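Local coordinates for Sec-alkylsulfatase (Pseudomonas sp., PDB 4AXH), which hydrolyses (R)-secondary-alkyl sulfates with strict inversion of configuration, giving (S)-alcohols and sulfate, as a zinc-dependent homodimeric enzyme, at residues V365-A370 with D408-L413; W106-L111 with P313-N318; M551-L556 with W574-L579; E212-E217 with N259-P264. All coordinates share one frame; numbering follows the deposited sequence.

Contact 1 (V365-A370 with D408-L413)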
# COMPACT_ATOMS: atom_id res chain seq x y z
N VAL A 365 5.42 -15.93 28.40
CA VAL A 365 6.05 -15.07 27.40
C VAL A 365 6.18 -15.79 26.06
O VAL A 365 5.90 -15.20 25.03
CB VAL A 365 7.32 -14.24 27.81
CG1 VAL A 365 7.33 -13.82 29.28
CG2 VAL A 365 8.62 -14.93 27.44
N ARG A 366 6.59 -17.07 26.08
CA ARG A 366 6.76 -17.90 24.87
C ARG A 366 5.43 -18.15 24.14
O ARG A 366 5.40 -18.10 22.90
CB ARG A 366 7.40 -19.24 25.22
CG ARG A 366 8.90 -19.17 25.33
CD ARG A 366 9.42 -20.43 26.00
NE ARG A 366 10.45 -20.06 26.96
CZ ARG A 366 10.48 -20.44 28.22
NH1 ARG A 366 9.55 -21.27 28.70
NH2 ARG A 366 11.45 -20.03 29.02
N THR A 367 4.34 -18.40 24.91
CA THR A 367 3.00 -18.57 24.36
C THR A 367 2.54 -17.23 23.76
O THR A 367 1.98 -17.21 22.67
CB THR A 367 2.03 -19.04 25.48
OG1 THR A 367 2.41 -20.34 25.91
CG2 THR A 367 0.53 -19.01 25.07
N TYR A 368 2.78 -16.11 24.47
CA TYR A 368 2.38 -14.76 24.05
C TYR A 368 3.04 -14.43 22.72
O TYR A 368 2.32 -14.18 21.75
CB TYR A 368 2.69 -13.77 25.18
CG TYR A 368 2.34 -12.32 24.91
CD1 TYR A 368 3.20 -11.49 24.20
CD2 TYR A 368 1.22 -11.74 25.49
CE1 TYR A 368 2.91 -10.14 23.99
CE2 TYR A 368 0.90 -10.40 25.27
CZ TYR A 368 1.77 -9.60 24.56
OH TYR A 368 1.51 -8.26 24.37
N LEU A 369 4.37 -14.57 22.62
CA LEU A 369 5.12 -14.35 21.39
C LEU A 369 4.65 -15.18 20.22
O LEU A 369 4.41 -14.64 19.15
CB LEU A 369 6.62 -14.52 21.60
CG LEU A 369 7.28 -13.40 22.39
CD1 LEU A 369 8.76 -13.63 22.50
CD2 LEU A 369 6.94 -12.04 21.77
N ALA A 370 4.48 -16.48 20.43
CA ALA A 370 4.02 -17.37 19.38
C ALA A 370 2.62 -17.02 18.92
O ALA A 370 2.36 -17.08 17.72
CB ALA A 370 4.09 -18.79 19.86
N ASP A 408 -8.61 -16.98 19.32
CA ASP A 408 -9.88 -16.33 19.64
C ASP A 408 -10.15 -16.26 21.15
O ASP A 408 -10.92 -15.39 21.61
CB ASP A 408 -11.04 -17.01 18.90
CG ASP A 408 -12.43 -16.43 19.15
OD1 ASP A 408 -12.61 -15.18 18.99
OD2 ASP A 408 -13.35 -17.21 19.50
N ARG A 409 -9.48 -17.12 21.95
CA ARG A 409 -9.66 -17.09 23.41
C ARG A 409 -8.64 -16.23 24.19
O ARG A 409 -8.79 -16.10 25.38
CB ARG A 409 -9.86 -18.50 24.00
CG ARG A 409 -8.70 -19.43 23.81
CD ARG A 409 -8.88 -20.71 24.59
NE ARG A 409 -7.62 -21.44 24.77
CZ ARG A 409 -6.67 -21.10 25.65
NH1 ARG A 409 -6.79 -20.00 26.38
NH2 ARG A 409 -5.58 -21.85 25.78
N LYS A 410 -7.65 -15.61 23.52
CA LYS A 410 -6.65 -14.74 24.16
C LYS A 410 -7.08 -13.26 24.23
O LYS A 410 -7.45 -12.67 23.21
CB LYS A 410 -5.28 -14.86 23.47
CG LYS A 410 -4.78 -16.30 23.26
CD LYS A 410 -4.78 -17.17 24.55
CE LYS A 410 -4.42 -18.60 24.26
NZ LYS A 410 -2.96 -18.80 24.16
N TRP A 411 -7.04 -12.67 25.45
CA TRP A 411 -7.42 -11.28 25.70
C TRP A 411 -6.48 -10.31 24.93
O TRP A 411 -6.91 -9.31 24.39
CB TRP A 411 -7.35 -10.96 27.21
CG TRP A 411 -8.53 -11.35 28.06
CD1 TRP A 411 -8.52 -12.16 29.17
CD2 TRP A 411 -9.88 -10.88 27.92
NE1 TRP A 411 -9.78 -12.24 29.71
CE2 TRP A 411 -10.64 -11.50 28.94
CE3 TRP A 411 -10.53 -10.03 27.00
CZ2 TRP A 411 -12.00 -11.26 29.08
CZ3 TRP A 411 -11.88 -9.81 27.14
CH2 TRP A 411 -12.61 -10.43 28.18
N TYR A 412 -5.20 -10.64 24.90
CA TYR A 412 -4.15 -9.84 24.29
C TYR A 412 -4.08 -9.88 22.75
O TYR A 412 -3.19 -9.27 22.15
CB TYR A 412 -2.81 -10.24 24.92
CG TYR A 412 -2.43 -11.71 24.84
CD1 TYR A 412 -1.76 -12.21 23.74
CD2 TYR A 412 -2.67 -12.56 25.90
CE1 TYR A 412 -1.36 -13.54 23.68
CE2 TYR A 412 -2.26 -13.89 25.86
CZ TYR A 412 -1.61 -14.37 24.75
OH TYR A 412 -1.24 -15.69 24.74
N LEU A 413 -5.02 -10.60 22.11
CA LEU A 413 -5.11 -10.74 20.65
C LEU A 413 -6.39 -10.14 20.11
O LEU A 413 -6.57 -10.13 18.89
CB LEU A 413 -5.03 -12.23 20.30
CG LEU A 413 -3.71 -12.82 19.79
CD1 LEU A 413 -2.45 -12.12 20.34
CD2 LEU A 413 -3.68 -14.25 20.06

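Contact 2 (W106-L111 with P313-N318). Unlike the reference sequence in segment 106-111: R107 (reference His).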
# COMPACT_ATOMS: atom_id res chain seq x y z
N TRP A 106 -14.49 -2.57 27.89
CA TRP A 106 -14.50 -2.14 29.28
C TRP A 106 -13.39 -2.84 30.08
O TRP A 106 -12.83 -2.24 30.99
CB TRP A 106 -15.88 -2.46 29.88
CG TRP A 106 -16.10 -1.95 31.26
CD1 TRP A 106 -15.76 -2.57 32.42
CD2 TRP A 106 -16.81 -0.76 31.64
NE1 TRP A 106 -16.16 -1.82 33.49
CE2 TRP A 106 -16.82 -0.70 33.04
CE3 TRP A 106 -17.44 0.28 30.91
CZ2 TRP A 106 -17.45 0.33 33.75
CZ3 TRP A 106 -18.04 1.32 31.62
CH2 TRP A 106 -18.04 1.33 33.02
N ARG A 107 -13.11 -4.11 29.78
CA ARG A 107 -12.10 -4.93 30.43
C ARG A 107 -10.74 -4.28 30.14
O ARG A 107 -9.95 -4.10 31.07
CB ARG A 107 -12.13 -6.35 29.80
CG ARG A 107 -11.77 -7.46 30.75
CD ARG A 107 -10.35 -7.84 30.62
NE ARG A 107 -9.98 -8.65 31.78
CZ ARG A 107 -8.87 -9.37 31.87
NH1 ARG A 107 -8.01 -9.41 30.85
NH2 ARG A 107 -8.61 -10.07 32.96
N GLN A 108 -10.47 -3.92 28.85
CA GLN A 108 -9.23 -3.29 28.40
C GLN A 108 -9.13 -1.89 28.97
O GLN A 108 -8.04 -1.50 29.41
CB GLN A 108 -9.16 -3.26 26.88
CG GLN A 108 -7.75 -3.06 26.32
CD GLN A 108 -6.83 -4.23 26.40
OE1 GLN A 108 -7.12 -5.29 26.97
NE2 GLN A 108 -5.71 -4.09 25.80
N ALA A 109 -10.26 -1.17 29.01
CA ALA A 109 -10.37 0.17 29.58
C ALA A 109 -9.92 0.16 31.03
O ALA A 109 -9.10 0.98 31.40
CB ALA A 109 -11.82 0.67 29.48
N GLN A 110 -10.38 -0.84 31.81
CA GLN A 110 -10.05 -1.04 33.22
C GLN A 110 -8.60 -1.33 33.44
O GLN A 110 -8.05 -0.86 34.43
CB GLN A 110 -10.89 -2.16 33.86
CG GLN A 110 -12.35 -1.80 34.07
CD GLN A 110 -13.04 -2.92 34.79
OE1 GLN A 110 -13.29 -3.99 34.23
NE2 GLN A 110 -13.27 -2.73 36.07
N LEU A 111 -8.00 -2.12 32.55
CA LEU A 111 -6.59 -2.48 32.64
C LEU A 111 -5.73 -1.24 32.41
O LEU A 111 -4.81 -0.97 33.17
CB LEU A 111 -6.26 -3.59 31.62
CG LEU A 111 -6.66 -5.03 32.01
CD1 LEU A 111 -6.79 -5.91 30.78
CD2 LEU A 111 -5.68 -5.64 32.93
N PRO A 313 2.01 -5.68 21.20
CA PRO A 313 1.25 -5.25 22.38
C PRO A 313 0.03 -6.14 22.69
O PRO A 313 -0.38 -6.93 21.85
CB PRO A 313 0.86 -3.82 22.01
CG PRO A 313 0.72 -3.82 20.55
CD PRO A 313 1.66 -4.86 20.01
N PRO A 314 -0.58 -5.99 23.89
CA PRO A 314 -1.73 -6.83 24.26
C PRO A 314 -3.08 -6.42 23.66
O PRO A 314 -4.07 -6.25 24.39
CB PRO A 314 -1.77 -6.76 25.79
CG PRO A 314 -0.64 -5.93 26.20
CD PRO A 314 -0.17 -5.15 25.02
N ALA A 315 -3.10 -6.29 22.32
CA ALA A 315 -4.22 -5.96 21.43
C ALA A 315 -3.70 -6.09 20.02
O ALA A 315 -2.48 -6.03 19.82
CB ALA A 315 -4.69 -4.53 21.66
N MET A 316 -4.59 -6.30 19.06
CA MET A 316 -4.20 -6.37 17.65
C MET A 316 -3.78 -4.97 17.26
O MET A 316 -4.45 -4.01 17.65
CB MET A 316 -5.38 -6.83 16.78
CG MET A 316 -4.97 -7.10 15.35
SD MET A 316 -6.29 -7.63 14.26
CE MET A 316 -6.13 -9.44 14.32
N HIS A 317 -2.64 -4.82 16.57
CA HIS A 317 -2.19 -3.49 16.14
C HIS A 317 -2.73 -3.21 14.73
O HIS A 317 -3.43 -4.06 14.14
CB HIS A 317 -0.66 -3.37 16.20
CG HIS A 317 -0.12 -2.02 16.58
ND1 HIS A 317 -0.65 -0.83 16.05
CD2 HIS A 317 0.94 -1.70 17.36
CE1 HIS A 317 0.09 0.15 16.54
NE2 HIS A 317 1.06 -0.32 17.33
N ASN A 318 -2.44 -2.02 14.19
CA ASN A 318 -2.95 -1.67 12.86
C ASN A 318 -2.00 -2.03 11.74
O ASN A 318 -0.80 -1.81 11.86
CB ASN A 318 -3.24 -0.18 12.78
CG ASN A 318 -4.47 0.28 13.51
OD1 ASN A 318 -5.64 -0.12 13.20
ND2 ASN A 318 -4.26 1.22 14.41

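Contact 3 (M551-L556 with W574-L579)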
# COMPACT_ATOMS: atom_id res chain seq x y z
N MET A 551 12.64 18.65 2.15
CA MET A 551 11.39 18.27 2.80
C MET A 551 10.42 19.42 2.74
O MET A 551 9.25 19.23 2.39
CB MET A 551 11.63 17.87 4.26
CG MET A 551 12.05 16.43 4.41
SD MET A 551 12.90 16.08 5.95
CE MET A 551 13.82 14.59 5.44
N PHE A 552 10.92 20.64 3.02
CA PHE A 552 10.14 21.87 2.94
C PHE A 552 9.66 22.14 1.50
O PHE A 552 8.52 22.57 1.30
CB PHE A 552 10.94 23.05 3.52
CG PHE A 552 10.35 24.41 3.23
CD1 PHE A 552 9.23 24.87 3.94
CD2 PHE A 552 10.91 25.24 2.27
CE1 PHE A 552 8.68 26.13 3.66
CE2 PHE A 552 10.36 26.50 2.01
CZ PHE A 552 9.25 26.94 2.70
N PHE A 553 10.53 21.89 0.49
CA PHE A 553 10.13 22.13 -0.90
C PHE A 553 9.09 21.14 -1.44
O PHE A 553 8.23 21.53 -2.24
CB PHE A 553 11.34 22.33 -1.83
CG PHE A 553 12.10 23.62 -1.56
CD1 PHE A 553 11.45 24.85 -1.56
CD2 PHE A 553 13.47 23.60 -1.34
CE1 PHE A 553 12.15 26.03 -1.29
CE2 PHE A 553 14.17 24.78 -1.09
CZ PHE A 553 13.50 25.98 -1.05
N ASP A 554 9.11 19.89 -0.91
CA ASP A 554 8.15 18.83 -1.23
C ASP A 554 6.75 19.26 -0.73
O ASP A 554 5.73 19.01 -1.39
CB ASP A 554 8.63 17.48 -0.65
CG ASP A 554 9.73 16.76 -1.43
OD1 ASP A 554 9.93 17.09 -2.64
OD2 ASP A 554 10.36 15.83 -0.86
N LEU A 555 6.73 19.98 0.40
CA LEU A 555 5.53 20.56 1.00
C LEU A 555 5.00 21.65 0.09
O LEU A 555 3.80 21.74 -0.10
CB LEU A 555 5.92 21.19 2.33
CG LEU A 555 5.25 20.68 3.59
CD1 LEU A 555 6.00 19.49 4.15
CD2 LEU A 555 5.18 21.83 4.61
N LEU A 556 5.91 22.48 -0.48
CA LEU A 556 5.55 23.56 -1.40
C LEU A 556 5.00 23.02 -2.71
O LEU A 556 4.05 23.59 -3.23
CB LEU A 556 6.72 24.53 -1.64
CG LEU A 556 7.29 25.30 -0.43
CD1 LEU A 556 8.13 26.48 -0.89
CD2 LEU A 556 6.20 25.83 0.49
N TRP A 574 18.25 27.85 -5.20
CA TRP A 574 18.26 28.14 -3.77
C TRP A 574 19.61 27.69 -3.25
O TRP A 574 20.07 26.58 -3.57
CB TRP A 574 17.12 27.38 -3.06
CG TRP A 574 15.75 27.89 -3.37
CD1 TRP A 574 15.02 27.67 -4.50
CD2 TRP A 574 14.92 28.67 -2.50
NE1 TRP A 574 13.81 28.31 -4.42
CE2 TRP A 574 13.70 28.91 -3.19
CE3 TRP A 574 15.08 29.17 -1.20
CZ2 TRP A 574 12.66 29.64 -2.62
CZ3 TRP A 574 14.04 29.91 -0.64
CH2 TRP A 574 12.86 30.15 -1.36
N VAL A 575 20.29 28.57 -2.49
CA VAL A 575 21.62 28.28 -1.94
C VAL A 575 21.66 28.57 -0.48
O VAL A 575 21.35 29.68 -0.05
CB VAL A 575 22.85 28.76 -2.78
CG1 VAL A 575 22.45 29.53 -4.04
CG2 VAL A 575 23.88 29.53 -1.94
N PHE A 576 21.99 27.54 0.29
CA PHE A 576 22.03 27.59 1.74
C PHE A 576 23.48 27.51 2.23
O PHE A 576 24.06 26.43 2.31
CB PHE A 576 21.16 26.47 2.34
CG PHE A 576 19.68 26.61 2.07
CD1 PHE A 576 19.12 26.08 0.91
CD2 PHE A 576 18.84 27.22 2.98
CE1 PHE A 576 17.74 26.18 0.66
CE2 PHE A 576 17.47 27.33 2.74
CZ PHE A 576 16.93 26.80 1.58
N GLU A 577 24.06 28.68 2.51
CA GLU A 577 25.44 28.87 2.95
C GLU A 577 25.82 28.10 4.21
O GLU A 577 26.90 27.50 4.27
CB GLU A 577 25.80 30.38 3.06
CG GLU A 577 24.79 31.25 3.80
CD GLU A 577 24.15 32.43 3.06
OE1 GLU A 577 24.06 32.38 1.81
OE2 GLU A 577 23.72 33.39 3.74
N ASP A 578 24.91 28.07 5.21
CA ASP A 578 25.11 27.37 6.47
C ASP A 578 25.06 25.83 6.31
O ASP A 578 25.59 25.11 7.16
CB ASP A 578 24.04 27.82 7.50
CG ASP A 578 22.63 27.39 7.15
OD1 ASP A 578 22.23 27.52 5.97
OD2 ASP A 578 21.91 26.92 8.07
N LEU A 579 24.41 25.36 5.23
CA LEU A 579 24.21 23.94 4.92
C LEU A 579 25.12 23.42 3.83
O LEU A 579 25.16 22.21 3.62
CB LEU A 579 22.76 23.73 4.44
CG LEU A 579 21.71 23.45 5.49
CD1 LEU A 579 20.35 23.84 4.98
CD2 LEU A 579 21.68 21.98 5.84

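Contact 4 (E212-E217 with N259-P264)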
# COMPACT_ATOMS: atom_id res chain seq x y z
N GLU A 212 15.41 10.38 9.35
CA GLU A 212 14.69 10.40 8.08
C GLU A 212 13.22 10.09 8.30
O GLU A 212 12.37 10.75 7.70
CB GLU A 212 15.27 9.36 7.09
CG GLU A 212 16.77 9.41 6.85
CD GLU A 212 17.68 8.52 7.69
OE1 GLU A 212 18.14 8.96 8.78
OE2 GLU A 212 18.01 7.41 7.21
N HIS A 213 12.90 9.12 9.18
CA HIS A 213 11.53 8.70 9.44
C HIS A 213 10.78 9.49 10.47
O HIS A 213 9.62 9.82 10.23
CB HIS A 213 11.46 7.19 9.72
CG HIS A 213 11.80 6.39 8.52
ND1 HIS A 213 12.96 5.64 8.46
CD2 HIS A 213 11.16 6.31 7.33
CE1 HIS A 213 12.96 5.08 7.27
NE2 HIS A 213 11.89 5.46 6.55
N ALA A 214 11.42 9.81 11.60
CA ALA A 214 10.80 10.62 12.64
C ALA A 214 10.23 11.95 12.03
O ALA A 214 9.13 12.36 12.38
CB ALA A 214 11.81 10.91 13.74
N VAL A 215 10.96 12.55 11.06
CA VAL A 215 10.57 13.81 10.42
C VAL A 215 9.64 13.67 9.17
O VAL A 215 8.76 14.50 8.99
CB VAL A 215 11.77 14.81 10.25
CG1 VAL A 215 12.64 14.87 11.51
CG2 VAL A 215 12.65 14.44 9.07
N SER A 216 9.84 12.62 8.34
CA SER A 216 9.09 12.41 7.08
C SER A 216 7.67 11.83 7.21
O SER A 216 6.75 12.35 6.57
CB SER A 216 9.91 11.60 6.08
OG SER A 216 11.19 12.19 5.87
N GLU A 217 7.51 10.75 7.99
CA GLU A 217 6.20 10.12 8.19
C GLU A 217 5.23 10.99 9.03
O GLU A 217 4.01 10.91 8.85
CB GLU A 217 6.34 8.70 8.79
CG GLU A 217 6.68 8.66 10.29
CD GLU A 217 6.82 7.31 10.95
OE1 GLU A 217 5.79 6.59 11.05
OE2 GLU A 217 7.94 6.99 11.41
N ASN A 259 5.68 18.68 21.79
CA ASN A 259 6.38 17.55 21.18
C ASN A 259 7.79 17.99 20.74
O ASN A 259 7.98 19.02 20.08
CB ASN A 259 5.60 16.95 20.01
CG ASN A 259 4.15 16.65 20.32
OD1 ASN A 259 3.23 17.16 19.66
ND2 ASN A 259 3.92 15.85 21.35
N THR A 260 8.78 17.20 21.16
CA THR A 260 10.20 17.49 20.95
C THR A 260 10.89 16.43 20.12
O THR A 260 10.38 15.32 19.97
CB THR A 260 10.93 17.70 22.32
OG1 THR A 260 11.22 16.44 22.92
CG2 THR A 260 10.17 18.63 23.28
N LEU A 261 12.07 16.78 19.59
CA LEU A 261 12.89 15.88 18.81
C LEU A 261 14.35 16.14 19.13
O LEU A 261 14.88 17.15 18.71
CB LEU A 261 12.65 16.09 17.31
CG LEU A 261 12.69 14.86 16.44
CD1 LEU A 261 11.92 15.10 15.13
CD2 LEU A 261 14.09 14.43 16.17
N VAL A 262 14.97 15.28 19.93
CA VAL A 262 16.40 15.42 20.18
C VAL A 262 17.17 14.34 19.43
O VAL A 262 16.98 13.15 19.68
CB VAL A 262 16.93 15.82 21.60
CG1 VAL A 262 15.82 16.31 22.53
CG2 VAL A 262 17.82 14.77 22.22
N ALA A 263 17.96 14.77 18.44
CA ALA A 263 18.75 13.89 17.58
C ALA A 263 19.54 12.83 18.34
O ALA A 263 20.16 13.14 19.35
CB ALA A 263 19.67 14.72 16.72
N PRO A 264 19.50 11.56 17.87
CA PRO A 264 20.30 10.51 18.53
C PRO A 264 21.82 10.67 18.35
O PRO A 264 22.31 11.34 17.45
CB PRO A 264 19.80 9.22 17.87
CG PRO A 264 18.59 9.62 17.08
CD PRO A 264 18.79 11.02 16.70

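Contact 1 (V365-A370 with D408-L413)
Y368, reaching off helix 362-388, brings CD2 and CE2 of its ring over a face of Y412, and this pair makes up most of the contact. CD2 of Y368 sits above the centre of the Y412 ring, 3.5 Å from CD1 of Y412, and CE2 of Y368 lies 3.6 Å from the same atom. The ring planes meet at 33° with centroids 4.6 Å apart, so the pair is oblique, neither a parallel stack nor edge-to-face. The two phenols run past each other in opposite directions. Y368 is buried, and its hydroxyl bonds to Q353 and to the carbonyl of A312. K410 CB covers the opposite face of Y412, holding that ring between two neighbours.

Toward T367 and K410 the packing is looser and partly exposed. Here the methyl of T367, anti to the backbone N, merely rests 3.6 Å from K410 NZ and 3.8 Å from Y412 OH. Both polar ends turn instead to D371, one helical turn on, through a salt bridge and a hydrogen bond respectively. The arrangement joins a loop of the alkylsulfatase dimerisation region to helix 362-388, with the side chain of Y368 about 9 Å from that of H355, a ligand of the dinuclear zinc site.

Contact 2 (W106-L111 with P313-N318)
Q108 reaches from helix 103-111 to the backbone carbonyl of P314, and a single hydrogen bond carries the contact. Its CB already points at the loop 313-318. From there CG lies anti to the backbone N (chi1 -161°), a bend at chi2 swings CD toward the loop, and the last torsion sets NE2 facing P314 O. CD comes within 4.0 Å of P314 O, while OE1 is held back, 4.1 Å from P314 O, and makes no bond to it. At the tip, NE2 donates to P314 O over 3.1 Å, with an N-H...O angle of 141°. The bond is therefore bent: the donor stands 37° out of the carbonyl plane, and the oxygen is tilted from the amide plane of Q108. NE2 also faces the methyl of A315, with 4.3 Å between NE2 and CB, and Y416 packs against the same glutamine side chain.

The accepting carbonyl belongs to the centre of an inverse gamma turn, closed by A315 N bonding to P313 O. Its loop runs on to N318, which helps bind sulfate. On the same helix R107, which differs from the reference sequence, makes a cation-pi contact with W411. The chemistry is that of a neutral amide meeting a neutral carbonyl in a buried place: a polar backbone oxygen next to the active-site loop gains a donor without a charge being brought in.

Contact 3 (M551-L556 with W574-L579)
F553 drives the far end of its ring onto the face of the W574 indole. CZ of F553 sits above the centre of the indole, 3.4 Å from W574 CD2, and CE1 of F553 follows over the six-membered part, 3.8 Å from W574 CE2. The geometry is edge-to-face, with the phenyl plane turned 57° from the indole and the phenyl centroid 4.5 Å from that of the five-membered ring. In both residues CG lies anti to the carbonyl carbon (chi1 -68° in F553, -70° in W574), which sends the two rings toward each other across the gap between helix and strand. This is helix-on-sheet packing within the alkyl sulfatase C-terminal domain, related to the SCP2 fold: helix 549-559 lies against the five-stranded sheet whose middle strand, 570-576, supplies W574 and F576. Two residues along the strand, F576 meets F553 edge to edge, with F576 CE1 4.2 Å from F553 CE2. Inside the helix, F552 CD2 stands 3.8 Å above one face of the F553 ring. L614 of helix 611-618 touches both F552 and F576, while I583 of the adjacent strand packs on F553 and W574 alike.

Contact 4 (E212-E217 with N259-P264)
A214 and V215 of helix 210-219 receive the tip of L261 from the loop ahead of strand 266-268. Everything that crosses between the segments is apolar and passes through one methyl of the leucine. L261 CD1 comes to 3.7 Å from V215 CG1 and to 4.4 Å from A214 CB, so it settles against two consecutive helix residues. The valine and leucine side chains cross at about a right angle, touching methyl to methyl. V215 CG1 lies anti to its carbonyl carbon (chi1 -43°), beside the backbone N, and this places it before the leucine. M211, one turn earlier on the helix, adds to the apolar surroundings of L261.

The polar interactions keep each segment in shape separately. In the helix, E212 O is gripped twice by the same residue: S216 N donates over 3.2 Å in the ordinary helical bond, and S216 OG over 2.6 Å, approaching nearly along the C=O axis. In the loop, T260 OG1 is hydrogen-bonded to G186 O and to R189 N, and N259 ND2 reaches T151 O; these bonds fix the two residues that precede L261.

F185 lies against both A214 and L261. It directly follows the HxHxDH zinc motif, H179 to H184, and so places the contact beside the zinc-binding segment of the metallo-beta-lactamase fold. The side chain of A214 is about 8 Å from that of the zinc ligand H181.

Overall arrangement
From the N terminus, helix 103-111 comes first, but contact 2 closes only when the chain returns at 313-318. Within that long excursion through the metallo-beta-lactamase region, contact 4 opens on helix 210-219 and closes at 259-264. Contact 1 follows in series, joining helix 362-388 to the loop at 408-413, and contact 3 closes a short loop in the C-terminal domain; none cross. Contacts 1 and 2 adjoin through Y368 and Y412, both against P314. Opposite contact 2 across the chain's centre, M551 of contact 3 packs on V215 of contact 4, linking the C-terminal domain to the catalytic one. The centres of contacts 1 and 3 lie about 48 Å apart.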